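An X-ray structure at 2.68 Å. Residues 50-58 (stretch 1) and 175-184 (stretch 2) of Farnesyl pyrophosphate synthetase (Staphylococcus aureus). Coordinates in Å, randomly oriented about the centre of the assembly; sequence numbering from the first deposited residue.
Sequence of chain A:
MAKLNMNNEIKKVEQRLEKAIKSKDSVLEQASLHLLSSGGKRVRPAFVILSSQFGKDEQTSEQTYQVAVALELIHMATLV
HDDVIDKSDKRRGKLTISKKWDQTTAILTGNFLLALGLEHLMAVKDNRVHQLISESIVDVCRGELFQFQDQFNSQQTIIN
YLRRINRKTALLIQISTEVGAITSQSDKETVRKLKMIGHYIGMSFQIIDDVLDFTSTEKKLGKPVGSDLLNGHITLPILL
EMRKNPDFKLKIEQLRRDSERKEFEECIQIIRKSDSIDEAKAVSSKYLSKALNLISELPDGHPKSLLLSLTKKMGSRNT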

# COMPACT_ATOMS: atom_id res chain seq x y z
N LEU A 50 -19.47 -6.56 -6.92
CA LEU A 50 -20.79 -5.96 -6.65
C LEU A 50 -21.02 -4.58 -7.22
O LEU A 50 -22.07 -4.32 -7.80
N SER A 51 -20.05 -3.68 -7.06
CA SER A 51 -20.14 -2.33 -7.60
C SER A 51 -20.29 -2.31 -9.11
O SER A 51 -20.71 -1.31 -9.68
N SER A 52 -19.92 -3.39 -9.78
CA SER A 52 -20.01 -3.38 -11.23
C SER A 52 -21.33 -3.84 -11.80
O SER A 52 -21.57 -3.64 -12.98
N GLN A 53 -22.20 -4.45 -10.99
CA GLN A 53 -23.51 -4.93 -11.48
C GLN A 53 -24.53 -3.82 -11.86
O GLN A 53 -25.58 -4.11 -12.45
N PHE A 54 -24.24 -2.56 -11.53
CA PHE A 54 -25.16 -1.47 -11.85
C PHE A 54 -24.64 -0.69 -13.07
O PHE A 54 -24.93 0.51 -13.26
N GLY A 55 -23.88 -1.38 -13.90
CA GLY A 55 -23.31 -0.76 -15.07
C GLY A 55 -24.00 -1.30 -16.30
O GLY A 55 -25.22 -1.44 -16.33
N LYS A 56 -23.22 -1.61 -17.32
CA LYS A 56 -23.86 -2.12 -18.49
C LYS A 56 -23.34 -3.47 -18.93
O LYS A 56 -23.35 -3.77 -20.12
N ASP A 57 -22.88 -4.28 -17.99
CA ASP A 57 -22.41 -5.62 -18.35
C ASP A 57 -23.40 -6.60 -17.71
O ASP A 57 -23.64 -6.54 -16.50
N GLU A 58 -23.98 -7.48 -18.51
CA GLU A 58 -24.97 -8.43 -17.97
C GLU A 58 -24.34 -9.55 -17.13
O GLU A 58 -25.04 -10.39 -16.53
N ILE A 175 -12.41 3.37 -3.42
CA ILE A 175 -11.84 3.05 -4.75
C ILE A 175 -12.42 1.72 -5.28
O ILE A 175 -12.65 1.58 -6.48
N SER A 176 -12.65 0.77 -4.39
CA SER A 176 -13.19 -0.52 -4.80
C SER A 176 -14.61 -0.37 -5.35
O SER A 176 -15.00 -1.07 -6.29
N THR A 177 -15.40 0.51 -4.75
CA THR A 177 -16.75 0.67 -5.24
C THR A 177 -16.83 1.59 -6.46
O THR A 177 -17.64 1.35 -7.36
N GLU A 178 -15.98 2.63 -6.49
CA GLU A 178 -15.97 3.61 -7.59
C GLU A 178 -15.49 3.02 -8.91
O GLU A 178 -16.20 3.09 -9.93
N VAL A 179 -14.28 2.48 -8.87
CA VAL A 179 -13.63 1.84 -10.01
C VAL A 179 -14.47 0.65 -10.50
O VAL A 179 -14.66 0.44 -11.69
N GLY A 180 -14.99 -0.12 -9.57
CA GLY A 180 -15.78 -1.26 -9.96
C GLY A 180 -16.95 -0.87 -10.85
O GLY A 180 -17.36 -1.63 -11.73
N ALA A 181 -17.51 0.30 -10.61
CA ALA A 181 -18.63 0.77 -11.41
C ALA A 181 -18.09 1.36 -12.71
O ALA A 181 -18.67 1.15 -13.78
N ILE A 182 -16.97 2.07 -12.62
CA ILE A 182 -16.36 2.68 -13.78
C ILE A 182 -15.83 1.64 -14.73
O ILE A 182 -15.57 1.96 -15.89
N THR A 183 -15.66 0.41 -14.26
CA THR A 183 -15.17 -0.63 -15.18
C THR A 183 -16.28 -1.16 -16.10
O THR A 183 -16.00 -1.53 -17.24
N SER A 184 -17.52 -1.20 -15.61
CA SER A 184 -18.65 -1.71 -16.39
C SER A 184 -19.47 -0.56 -16.99
O SER A 184 -20.66 -0.69 -17.27

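Which side chains point into the contact? From the first stretch, Ser 51 and Asp 57 direct their CA-to-CB bonds toward the other stretch; from the second, Ser 184 does so. Ser 52, Thr 177, Ala 181 and Thr 183 lie sideways, while Gln 53, Glu 178, Val 179 and Ile 182 point away. The larger aliphatic side chains of the second stretch therefore take no part, and the two segments, far apart in sequence, meet through small residues. Ser 51 and Ser 184 are the most covered, and the whole contact buries 373 Å².

How do the small residues fit together? Ser 51, with chi1 in the m well, acts as a knob in a hole formed by Ser 176, Thr 177, Gly 180 and Ala 181 on the helix. Gly 180 leaves room for it: a CB there would point toward the first stretch and come within 3.0 Å of Ser 51 CB. Close backbone approach follows, with the CA atoms of Ser 52 and Ala 181 4.4 Å apart and Ala 181 CA making a CA-H...O contact of 3.4 Å to Ser 51 O. Beside it, Ser 52, rotamer p, rests its CB 3.0 Å from Gly 180 O. The hydroxyl of Ser 51 finds its hydrogen-bonding partner elsewhere in the structure.

Which polar groups tie the stretches together? Ser 184 supplies both cross-stretch hydrogen bonds, one from its side chain and one from its backbone. In the p rotamer its OG donates to Ser 52 O at 2.7 Å, reaching the first residue of the type I turn that runs from Ser 52 to Gly 55. Its carbonyl O accepts from Lys 56 N, also at 2.7 Å and with an N-H...O angle of 159°, so this one residue holds the turn at its start and just past its end. Gly 55 suits the tight space between these bonds, since a CB there would lie 2.1 Å from Ser 184 OG; its CA instead makes a CA-H...O contact of 3.4 Å with Ser 184 O.

What do the charged side chains contribute at the margin? Asp 57, with chi1 in the m well, brings OD2 to 3.2 Å from Ser 184 CB, a packing contact that covers the serine from another direction. Lys 56 behaves differently: its backbone is bonded to the second stretch, but its side chain, chi1 p and chi2 t, starts sideways and its end leads away, leaving the residue exposed.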

# COMPACT_ATOMS: atom_id res chain seq x y z
CB LEU A 50 -21.06 -5.89 -5.14
CG LEU A 50 -21.92 -7.03 -4.60
CD1 LEU A 50 -22.32 -6.69 -3.20
CD2 LEU A 50 -23.15 -7.21 -5.47
CB SER A 51 -18.89 -1.50 -7.25
OG SER A 51 -18.87 -1.13 -5.89
CB SER A 52 -18.88 -4.20 -11.84
OG SER A 52 -19.14 -5.58 -11.72
CB GLN A 53 -24.16 -5.86 -10.45
CG GLN A 53 -23.25 -6.93 -9.89
CD GLN A 53 -22.74 -7.88 -10.93
OE1 GLN A 53 -23.51 -8.55 -11.63
NE2 GLN A 53 -21.43 -7.98 -11.05
CB PHE A 54 -25.33 -0.57 -10.62
CG PHE A 54 -25.69 -1.34 -9.38
CD1 PHE A 54 -27.00 -1.65 -9.11
CD2 PHE A 54 -24.71 -1.85 -8.55
CE1 PHE A 54 -27.33 -2.47 -8.02
CE2 PHE A 54 -25.03 -2.66 -7.47
CZ PHE A 54 -26.34 -2.97 -7.21
CB LYS A 56 -23.77 -1.09 -19.63
CG LYS A 56 -22.43 -0.95 -20.31
CD LYS A 56 -22.60 -0.19 -21.63
CE LYS A 56 -22.75 1.32 -21.44
NZ LYS A 56 -23.91 1.75 -20.61
CB ASP A 57 -20.96 -5.88 -17.85
CG ASP A 57 -19.91 -4.92 -18.48
OD1 ASP A 57 -20.08 -4.47 -19.63
OD2 ASP A 57 -18.88 -4.64 -17.83
CB GLU A 58 -25.80 -9.04 -19.10
CG GLU A 58 -25.01 -9.61 -20.26
CD GLU A 58 -25.83 -10.59 -21.11
OE1 GLU A 58 -25.41 -10.88 -22.25
OE2 GLU A 58 -26.89 -11.07 -20.64
CB ILE A 175 -10.32 2.92 -4.67
CG1 ILE A 175 -9.74 4.30 -4.45
CG2 ILE A 175 -9.76 2.25 -5.90
CD1 ILE A 175 -8.33 4.25 -3.97
CB SER A 176 -13.23 -1.50 -3.64
OG SER A 176 -11.97 -1.56 -3.00
CB THR A 177 -17.68 1.18 -4.15
OG1 THR A 177 -17.04 2.26 -3.47
CG2 THR A 177 -18.03 0.07 -3.19
CB GLU A 178 -15.06 4.78 -7.23
CG GLU A 178 -15.40 6.07 -7.96
CD GLU A 178 -14.45 7.21 -7.60
OE1 GLU A 178 -14.05 7.33 -6.41
OE2 GLU A 178 -14.12 8.00 -8.52
CB VAL A 179 -12.24 1.32 -9.59
CG1 VAL A 179 -11.58 0.58 -10.74
CG2 VAL A 179 -11.36 2.49 -9.11
CB ALA A 181 -19.40 1.82 -10.63
CB ILE A 182 -15.20 3.60 -13.39
CG1 ILE A 182 -15.74 4.79 -12.60
CG2 ILE A 182 -14.42 4.05 -14.64
CD1 ILE A 182 -14.68 5.71 -12.06
CB THR A 183 -14.54 -1.84 -14.44
OG1 THR A 183 -15.54 -2.53 -13.68
CG2 THR A 183 -13.43 -1.39 -13.54
CB SER A 184 -19.55 -2.59 -15.50
OG SER A 184 -20.08 -1.87 -14.41